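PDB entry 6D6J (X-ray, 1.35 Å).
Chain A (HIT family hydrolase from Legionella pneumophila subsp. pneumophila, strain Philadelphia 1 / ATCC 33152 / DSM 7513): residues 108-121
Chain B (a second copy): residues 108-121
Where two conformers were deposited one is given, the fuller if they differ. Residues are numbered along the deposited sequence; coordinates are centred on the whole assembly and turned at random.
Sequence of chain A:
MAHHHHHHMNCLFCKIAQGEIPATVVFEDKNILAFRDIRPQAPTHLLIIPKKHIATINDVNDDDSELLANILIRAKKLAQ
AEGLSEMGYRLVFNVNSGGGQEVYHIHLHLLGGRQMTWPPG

Chain A (108-121) LHLLGGRQMTWPPG
Chain B, residues 108-121: LHLLGGRQMTWPPG

The C-terminal tails of two copies of a HIT family hydrolase exchange ends, burying 751 Å² between the stretches. In each chain residues 108-112 form an extended strand, and a loop then carries the chain through a cis peptide bond before Pro119 to the terminal carboxylate of Gly121. The tails run antiparallel over residues 119-121 and meet at their last residues, where the CA atoms of Pro120(A) and Gly121(B) lie 4.1 Å apart, and the contacts repeat with near twofold symmetry.

Gly121 is the most covered residue, 103 Å² in A and 106 Å² in B. Its phi of 74-75° favours glycine, and a CB on Gly121(A) would lie 2.2 Å from O of Thr117(B), a clash; Gly121(B) is equally confined by O of Thr117(A). The bare CA instead makes a CA-H...O contact, 3.5 Å from CA of Gly121(B) to O of Thr117(A) and 3.6 Å from CA of Gly121(A) to O of Thr117(B).

Each carboxylate is gripped by the partner's Arg114, extended with chi1 p, chi2 and chi3 t and chi4 near 85-89°. Arg114(A) NH1 donates to Gly121(B) O and Arg114(A) NH2 to Gly121(B) OXT, both at 2.8 Å and nearly linear, the second being part of a salt bridge. The oxygen names are swapped in the other copy: Arg114(B) NH2 donates to Gly121(A) O and Arg114(B) NH1 to Gly121(A) OXT, again both 2.8 Å, with the salt bridge at OXT. The guanidinium meets the carboxylate edge-on, so two nitrogens can address two oxygens. NH1 of Arg114(A) also donates to its neighbour Gln115(A) O at 3.0 Å, which ties the side chain to its own loop; Arg114(B) does the same. The backbone adds Thr117(A) N to Gly121(B) O and Thr117(B) N to Gly121(A) OXT, each 2.9 Å. Thr117, chi1 p, also brings its hydroxyl close, with OG1 of Thr117(A) 3.1 Å from O of Gly121(B).

Pro120, with 72 Å² covered in A and 68 Å² in B, has phi/psi near -87/65 and a C-gamma endo ring. The two residues pack backbone to backbone, C of Pro120(A) 3.4 Å from C of Pro120(B), and each CA lies 3.5 Å from the other's O in reciprocal CA-H...O contacts. The apolar rings rest on the strands: CG of Pro120(B) is 3.6 Å from CD1 of Leu111(A), and CG of Pro120(A) is 3.9 Å from CD2 of Leu111(B). Both leucines are buried with chi1 m and point toward the opposing tail.

Trp118 has 53 Å² covered in A and 52 Å² in B. Its CA-to-CB bond points away, yet chi1 of -148° (A) or -156° (B), with chi2 near -120°, brings the indole back to the partner. There its edge meets the face of buried His109, chi1 m: CZ2 of Trp118(B) lies 3.4 Å from CE1 of His109(A), with ring planes at 56°. The converse pair, CZ2 of Trp118(A) to CE1 of His109(B), is also 3.4 Å, planes at 58°.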

ATOM      1  N   LEU A 108       1.421  -4.185  -6.814  1.00  5.13           N
ATOM      2  CA  LEU A 108       0.453  -3.828  -5.786  1.00  5.10           C
ATOM      3  C   LEU A 108      -0.698  -4.823  -5.836  1.00  5.49           C
ATOM      4  O   LEU A 108      -1.298  -5.032  -6.901  1.00  6.28           O
ATOM      5  CB  LEU A 108      -0.072  -2.417  -6.051  1.00  6.03           C
ATOM      6  CG  LEU A 108      -1.063  -1.882  -5.015  1.00  6.18           C
ATOM      7  CD1 LEU A 108      -0.398  -1.793  -3.641  1.00  6.75           C
ATOM      8  CD2 LEU A 108      -1.592  -0.521  -5.429  1.00  8.03           C
ATOM      9  N   HIS A 109      -1.009  -5.441  -4.699  1.00  5.10           N
ATOM     10  CA  HIS A 109      -2.181  -6.305  -4.597  1.00  4.98           C
ATOM     11  C   HIS A 109      -3.394  -5.460  -4.238  1.00  4.79           C
ATOM     12  O   HIS A 109      -3.328  -4.625  -3.333  1.00  5.96           O
ATOM     13  CB  HIS A 109      -2.027  -7.316  -3.457  1.00  5.29           C
ATOM     14  CG  HIS A 109      -0.900  -8.276  -3.628  1.00  6.21           C
ATOM     15  ND1 HIS A 109      -1.072  -9.544  -4.154  1.00  6.72           N
ATOM     16  CD2 HIS A 109       0.411  -8.157  -3.320  1.00  6.87           C
ATOM     17  CE1 HIS A 109       0.102 -10.155  -4.176  1.00  6.60           C
ATOM     18  NE2 HIS A 109       1.015  -9.339  -3.670  1.00  7.24           N
ATOM     19  N   LEU A 110      -4.506  -5.708  -4.926  1.00  4.88           N
ATOM     20  CA  LEU A 110      -5.803  -5.122  -4.599  0.64  5.18           C
ATOM     21  C   LEU A 110      -6.731  -6.278  -4.253  1.00  5.05           C
ATOM     22  O   LEU A 110      -7.001  -7.140  -5.103  1.00  5.58           O
ATOM     23  CB  LEU A 110      -6.344  -4.297  -5.775  0.64  5.97           C
ATOM     24  CG  LEU A 110      -7.855  -3.971  -5.806  0.64  6.79           C
ATOM     25  CD1 LEU A 110      -8.307  -3.194  -4.584  0.64  7.29           C
ATOM     26  CD2 LEU A 110      -8.252  -3.218  -7.078  0.64  7.49           C
ATOM     27  N   LEU A 111      -7.206  -6.304  -3.013  1.00  4.93           N
ATOM     28  CA  LEU A 111      -8.027  -7.403  -2.511  1.00  5.06           C
ATOM     29  C   LEU A 111      -9.353  -6.879  -1.991  1.00  4.96           C
ATOM     30  O   LEU A 111      -9.389  -5.873  -1.288  1.00  5.49           O
ATOM     31  CB  LEU A 111      -7.305  -8.109  -1.355  1.00  6.52           C
ATOM     32  CG  LEU A 111      -5.995  -8.781  -1.748  1.00  8.33           C
ATOM     33  CD1 LEU A 111      -4.924  -8.462  -0.730  1.00 11.77           C
ATOM     34  CD2 LEU A 111      -6.253 -10.261  -1.854  1.00 11.78           C
ATOM     35  N   GLY A 112     -10.434  -7.583  -2.303  1.00  5.62           N
ATOM     36  CA  GLY A 112     -11.717  -7.228  -1.726  1.00  6.84           C
ATOM     37  C   GLY A 112     -12.777  -8.230  -2.122  1.00  6.35           C
ATOM     38  O   GLY A 112     -12.489  -9.269  -2.725  1.00  7.31           O
ATOM     39  N   GLY A 113     -14.022  -7.896  -1.798  1.00  7.39           N
ATOM     40  CA  GLY A 113     -15.134  -8.780  -2.062  1.00  7.67           C
ATOM     41  C   GLY A 113     -15.436  -9.718  -0.924  1.00  7.99           C
ATOM     42  O   GLY A 113     -16.329 -10.560  -1.058  1.00  9.93           O
ATOM     43  N   ARG A 114     -14.705  -9.609   0.179  1.00  7.36           N
ATOM     44  CA  ARG A 114     -14.980 -10.282   1.442  1.00  7.52           C
ATOM     45  C   ARG A 114     -14.451  -9.351   2.520  1.00  7.20           C
ATOM     46  O   ARG A 114     -13.723  -8.391   2.229  1.00  8.38           O
ATOM     47  CB  ARG A 114     -14.246 -11.624   1.559  1.00  7.99           C
ATOM     48  CG  ARG A 114     -12.714 -11.513   1.513  1.00  7.81           C
ATOM     49  CD  ARG A 114     -12.068 -12.805   1.953  1.00  7.98           C
ATOM     50  NE  ARG A 114     -10.629 -12.889   1.726  1.00  8.02           N
ATOM     51  CZ  ARG A 114      -9.706 -12.480   2.594  1.00  7.67           C
ATOM     52  NH1 ARG A 114     -10.047 -11.899   3.742  1.00  8.15           N
ATOM     53  NH2 ARG A 114      -8.431 -12.648   2.300  1.00  8.32           N
ATOM     54  N   GLN A 115     -14.802  -9.631   3.770  1.00  7.67           N
ATOM     55  CA  GLN A 115     -14.207  -8.895   4.876  1.00  7.91           C
ATOM     56  C   GLN A 115     -12.713  -9.190   4.940  1.00  7.33           C
ATOM     57  O   GLN A 115     -12.300 -10.354   5.006  1.00  7.74           O
ATOM     58  CB  GLN A 115     -14.852  -9.317   6.194  1.00  8.46           C
ATOM     59  CG  GLN A 115     -14.280  -8.566   7.410  1.00  8.82           C
ATOM     60  CD  GLN A 115     -14.548  -7.078   7.354  1.00  8.77           C
ATOM     61  OE1 GLN A 115     -15.689  -6.644   7.218  1.00  9.97           O
ATOM     62  NE2 GLN A 115     -13.492  -6.284   7.451  1.00  8.65           N
ATOM     63  N   MET A 116     -11.896  -8.137   4.925  1.00  6.75           N
ATOM     64  CA  MET A 116     -10.460  -8.276   5.135  1.00  6.58           C
ATOM     65  C   MET A 116     -10.179  -8.183   6.629  1.00  7.54           C
ATOM     66  O   MET A 116     -10.785  -7.368   7.328  1.00  9.28           O
ATOM     67  CB  MET A 116      -9.719  -7.174   4.373  1.00  6.88           C
ATOM     68  CG  MET A 116     -10.051  -7.125   2.870  1.00  7.44           C
ATOM     69  SD  MET A 116      -9.820  -8.695   1.975  1.00  8.13           S
ATOM     70  CE  MET A 116      -8.053  -8.967   2.239  1.00  8.56           C
ATOM     71  N   THR A 117      -9.296  -9.043   7.121  1.00  7.05           N
ATOM     72  CA  THR A 117      -9.153  -9.262   8.557  1.00  7.68           C
ATOM     73  C   THR A 117      -7.807  -8.753   9.073  1.00  7.39           C
ATOM     74  O   THR A 117      -6.913  -8.385   8.314  1.00  6.78           O
ATOM     75  CB  THR A 117      -9.384 -10.741   8.924  1.00  8.95           C
ATOM     76  OG1 THR A 117      -8.336 -11.557   8.392  1.00  9.44           O
ATOM     77  CG2 THR A 117     -10.727 -11.224   8.372  1.00 10.63           C
ATOM     78  N   TRP A 118      -7.671  -8.750  10.395  1.00  7.24           N
ATOM     79  CA  TRP A 118      -6.525  -8.168  11.074  1.00  7.04           C
ATOM     80  C   TRP A 118      -6.014  -9.220  12.050  1.00  8.23           C
ATOM     81  O   TRP A 118      -6.816  -9.779  12.806  1.00  9.36           O
ATOM     82  CB  TRP A 118      -6.970  -6.915  11.838  1.00  7.83           C
ATOM     83  CG  TRP A 118      -5.926  -5.824  11.955  1.00  7.54           C
ATOM     84  CD1 TRP A 118      -5.446  -5.261  13.114  1.00  8.43           C
ATOM     85  CD2 TRP A 118      -5.241  -5.166  10.882  1.00  7.27           C
ATOM     86  NE1 TRP A 118      -4.531  -4.284  12.818  1.00  8.82           N
ATOM     87  CE2 TRP A 118      -4.384  -4.205  11.457  1.00  7.74           C
ATOM     88  CE3 TRP A 118      -5.281  -5.282   9.486  1.00  7.09           C
ATOM     89  CZ2 TRP A 118      -3.559  -3.377  10.687  1.00  8.21           C
ATOM     90  CZ3 TRP A 118      -4.472  -4.444   8.717  1.00  6.80           C
ATOM     91  CH2 TRP A 118      -3.615  -3.507   9.328  1.00  7.26           C
ATOM     92  N   PRO A 119      -4.705  -9.523  12.087  1.00  7.06           N
ATOM     93  CA  PRO A 119      -3.605  -8.862  11.372  1.00  7.35           C
ATOM     94  C   PRO A 119      -3.580  -9.181   9.867  1.00  6.98           C
ATOM     95  O   PRO A 119      -4.131 -10.188   9.412  1.00  7.10           O
ATOM     96  CB  PRO A 119      -2.365  -9.459  12.046  1.00  7.56           C
ATOM     97  CG  PRO A 119      -2.812 -10.845  12.450  1.00  8.49           C
ATOM     98  CD  PRO A 119      -4.214 -10.610  12.965  1.00  8.27           C
ATOM     99  N   PRO A 120      -2.889  -8.356   9.094  1.00  6.12           N
ATOM    100  CA  PRO A 120      -2.817  -8.574   7.642  1.00  6.23           C
ATOM    101  C   PRO A 120      -1.671  -9.520   7.296  1.00  5.94           C
ATOM    102  O   PRO A 120      -0.684  -9.149   6.634  1.00  7.00           O
ATOM    103  CB  PRO A 120      -2.572  -7.156   7.125  1.00  6.72           C
ATOM    104  CG  PRO A 120      -1.642  -6.571   8.183  1.00  6.37           C
ATOM    105  CD  PRO A 120      -2.180  -7.122   9.501  1.00  6.46           C
ATOM    106  N   GLY A 121      -1.799 -10.769   7.750  1.00  6.32           N
ATOM    107  CA  GLY A 121      -0.718 -11.738   7.672  1.00  6.65           C
ATOM    108  C   GLY A 121       0.376 -11.454   8.674  1.00  8.09           C
ATOM    109  O   GLY A 121       0.082 -10.883   9.731  1.00  9.72           O
ATOM    110  OXT GLY A 121       1.546 -11.798   8.439  1.00  8.57           O
TER
ATOM    111  N   LEU B 108      -0.884   4.663   5.971  1.00  4.81           N
ATOM    112  CA  LEU B 108      -0.178   3.507   5.436  1.00  4.22           C
ATOM    113  C   LEU B 108       0.428   2.730   6.602  1.00  4.10           C
ATOM    114  O   LEU B 108       1.178   3.296   7.411  1.00  5.17           O
ATOM    115  CB  LEU B 108       0.923   3.975   4.486  1.00  4.54           C
ATOM    116  CG  LEU B 108       1.758   2.892   3.799  1.00  4.82           C
ATOM    117  CD1 LEU B 108       0.849   1.924   3.057  1.00  5.86           C
ATOM    118  CD2 LEU B 108       2.703   3.561   2.809  1.00  6.40           C
ATOM    119  N   HIS B 109       0.110   1.434   6.687  1.00  4.01           N
ATOM    120  CA  HIS B 109       0.711   0.572   7.697  1.00  4.01           C
ATOM    121  C   HIS B 109       2.039   0.037   7.192  1.00  3.87           C
ATOM    122  O   HIS B 109       2.135  -0.426   6.050  1.00  4.97           O
ATOM    123  CB  HIS B 109      -0.161  -0.655   7.955  1.00  4.88           C
ATOM    124  CG  HIS B 109      -1.505  -0.360   8.517  1.00  4.95           C
ATOM    125  ND1 HIS B 109      -1.753  -0.335   9.875  1.00  5.73           N
ATOM    126  CD2 HIS B 109      -2.688  -0.130   7.904  1.00  6.31           C
ATOM    127  CE1 HIS B 109      -3.031  -0.058  10.071  1.00  6.19           C
ATOM    128  NE2 HIS B 109      -3.622   0.045   8.891  1.00  6.26           N
ATOM    129  N   LEU B 110       3.051   0.068   8.058  1.00  4.22           N
ATOM    130  CA  LEU B 110       4.358  -0.523   7.790  1.00  4.26           C
ATOM    131  C   LEU B 110       4.593  -1.573   8.869  1.00  4.64           C
ATOM    132  O   LEU B 110       4.708  -1.231  10.053  1.00  4.76           O
ATOM    133  CB  LEU B 110       5.433   0.562   7.818  1.00  4.86           C
ATOM    134  CG  LEU B 110       6.900   0.138   7.953  1.00  5.23           C
ATOM    135  CD1 LEU B 110       7.332  -0.861   6.903  1.00  6.36           C
ATOM    136  CD2 LEU B 110       7.779   1.376   7.916  1.00  6.42           C
ATOM    137  N   LEU B 111       4.632  -2.843   8.472  1.00  4.50           N
ATOM    138  CA  LEU B 111       4.731  -3.963   9.411  1.00  4.36           C
ATOM    139  C   LEU B 111       5.989  -4.764   9.119  1.00  4.24           C
ATOM    140  O   LEU B 111       6.223  -5.160   7.971  1.00  4.61           O
ATOM    141  CB  LEU B 111       3.532  -4.908   9.255  1.00  5.58           C
ATOM    142  CG  LEU B 111       2.151  -4.284   9.446  1.00  7.02           C
ATOM    143  CD1 LEU B 111       1.450  -4.080   8.112  1.00  8.23           C
ATOM    144  CD2 LEU B 111       1.294  -5.139  10.388  1.00  9.54           C
ATOM    145  N   GLY B 112       6.788  -5.024  10.149  1.00  4.69           N
ATOM    146  CA  GLY B 112       7.955  -5.861   9.960  1.00  5.63           C
ATOM    147  C   GLY B 112       8.448  -6.449  11.257  1.00  4.67           C
ATOM    148  O   GLY B 112       7.788  -6.363  12.299  1.00  5.76           O
ATOM    149  N   GLY B 113       9.623  -7.077  11.180  1.00  5.61           N
ATOM    150  CA  GLY B 113      10.246  -7.685  12.334  1.00  5.92           C
ATOM    151  C   GLY B 113       9.916  -9.141  12.512  1.00  6.76           C
ATOM    152  O   GLY B 113      10.375  -9.747  13.480  1.00  7.76           O
ATOM    153  N   ARG B 114       9.105  -9.704  11.628  1.00  6.83           N
ATOM    154  CA  ARG B 114       8.859 -11.131  11.552  1.00  6.90           C
ATOM    155  C   ARG B 114       8.520 -11.451  10.106  1.00  7.03           C
ATOM    156  O   ARG B 114       8.290 -10.556   9.287  1.00  6.76           O
ATOM    157  CB  ARG B 114       7.695 -11.561  12.449  1.00  6.72           C
ATOM    158  CG  ARG B 114       6.341 -10.973  12.050  1.00  7.39           C
ATOM    159  CD  ARG B 114       5.209 -11.685  12.786  1.00  8.08           C
ATOM    160  NE  ARG B 114       3.935 -10.959  12.715  1.00  8.40           N
ATOM    161  CZ  ARG B 114       3.057 -11.059  11.713  1.00  8.38           C
ATOM    162  NH1 ARG B 114       3.316 -11.833  10.662  1.00  8.14           N
ATOM    163  NH2 ARG B 114       1.922 -10.369  11.748  1.00  8.96           N
ATOM    164  N   GLN B 115       8.468 -12.738   9.795  1.00  7.18           N
ATOM    165  CA  GLN B 115       7.954 -13.164   8.500  1.00  7.31           C
ATOM    166  C   GLN B 115       6.474 -12.791   8.392  1.00  6.66           C
ATOM    167  O   GLN B 115       5.659 -13.153   9.253  1.00  7.66           O
ATOM    168  CB  GLN B 115       8.130 -14.678   8.338  1.00  7.62           C
ATOM    169  CG  GLN B 115       7.569 -15.197   7.020  1.00  8.01           C
ATOM    170  CD  GLN B 115       8.388 -14.715   5.835  1.00  8.68           C
ATOM    171  OE1 GLN B 115       9.597 -14.924   5.789  1.00  9.89           O
ATOM    172  NE2 GLN B 115       7.740 -14.065   4.881  1.00  7.94           N
ATOM    173  N   MET B 116       6.125 -12.054   7.343  1.00  6.56           N
ATOM    174  CA  MET B 116       4.728 -11.766   7.039  1.00  6.79           C
ATOM    175  C   MET B 116       4.194 -12.906   6.179  1.00  6.59           C
ATOM    176  O   MET B 116       4.903 -13.426   5.315  1.00  8.18           O
ATOM    177  CB  MET B 116       4.624 -10.417   6.317  1.00  7.03           C
ATOM    178  CG  MET B 116       5.306  -9.269   7.101  1.00  7.68           C
ATOM    179  SD  MET B 116       4.711  -9.027   8.786  1.00  8.21           S
ATOM    180  CE  MET B 116       2.987  -8.622   8.500  1.00  8.70           C
ATOM    181  N   THR B 117       2.946 -13.302   6.424  1.00  6.22           N
ATOM    182  CA  THR B 117       2.397 -14.526   5.846  1.00  6.65           C
ATOM    183  C   THR B 117       1.264 -14.205   4.876  1.00  6.40           C
ATOM    184  O   THR B 117       0.835 -13.052   4.719  1.00  7.03           O
ATOM    185  CB  THR B 117       1.936 -15.493   6.949  1.00  8.72           C
ATOM    186  OG1 THR B 117       0.867 -14.889   7.684  1.00  9.43           O
ATOM    187  CG2 THR B 117       3.082 -15.830   7.895  1.00  9.83           C
ATOM    188  N   TRP B 118       0.787 -15.242   4.197  1.00  7.01           N
ATOM    189  CA  TRP B 118      -0.164 -15.069   3.110  1.00  7.40           C
ATOM    190  C   TRP B 118      -1.347 -15.991   3.378  1.00  8.59           C
ATOM    191  O   TRP B 118      -1.144 -17.163   3.722  1.00  9.67           O
ATOM    192  CB  TRP B 118       0.503 -15.432   1.775  1.00  8.01           C
ATOM    193  CG  TRP B 118      -0.123 -14.776   0.570  1.00  7.53           C
ATOM    194  CD1 TRP B 118      -0.739 -15.391  -0.492  1.00  8.18           C
ATOM    195  CD2 TRP B 118      -0.174 -13.371   0.299  1.00  7.16           C
ATOM    196  NE1 TRP B 118      -1.153 -14.451  -1.409  1.00  8.19           N
ATOM    197  CE2 TRP B 118      -0.816 -13.203  -0.948  1.00  7.55           C
ATOM    198  CE3 TRP B 118       0.290 -12.235   0.984  1.00  7.15           C
ATOM    199  CZ2 TRP B 118      -1.020 -11.946  -1.519  1.00  7.99           C
ATOM    200  CZ3 TRP B 118       0.092 -10.987   0.415  1.00  7.78           C
ATOM    201  CH2 TRP B 118      -0.566 -10.852  -0.822  1.00  7.94           C
ATOM    202  N   PRO B 119      -2.595 -15.510   3.249  1.00  8.30           N
ATOM    203  CA  PRO B 119      -3.008 -14.199   2.733  1.00  7.93           C
ATOM    204  C   PRO B 119      -2.776 -13.069   3.739  1.00  6.99           C
ATOM    205  O   PRO B 119      -2.582 -13.322   4.938  1.00  7.36           O
ATOM    206  CB  PRO B 119      -4.527 -14.373   2.533  1.00  8.92           C
ATOM    207  CG  PRO B 119      -4.925 -15.398   3.576  1.00  9.96           C
ATOM    208  CD  PRO B 119      -3.753 -16.362   3.601  1.00  9.35           C
ATOM    209  N   PRO B 120      -2.834 -11.828   3.270  1.00  6.61           N
ATOM    210  CA  PRO B 120      -2.601 -10.670   4.163  1.00  6.42           C
ATOM    211  C   PRO B 120      -3.906 -10.247   4.829  1.00  6.61           C
ATOM    212  O   PRO B 120      -4.444  -9.151   4.604  1.00  7.26           O
ATOM    213  CB  PRO B 120      -2.086  -9.613   3.184  1.00  6.77           C
ATOM    214  CG  PRO B 120      -2.889  -9.894   1.936  1.00  7.25           C
ATOM    215  CD  PRO B 120      -3.072 -11.394   1.878  1.00  6.88           C
ATOM    216  N   GLY B 121      -4.434 -11.136   5.669  1.00  6.74           N
ATOM    217  CA  GLY B 121      -5.772 -10.966   6.213  1.00  7.51           C
ATOM    218  C   GLY B 121      -6.847 -11.276   5.195  1.00  8.98           C
ATOM    219  O   GLY B 121      -8.005 -10.875   5.346  1.00  9.55           O
ATOM    220  OXT GLY B 121      -6.554 -11.927   4.185  1.00 11.28           O
TER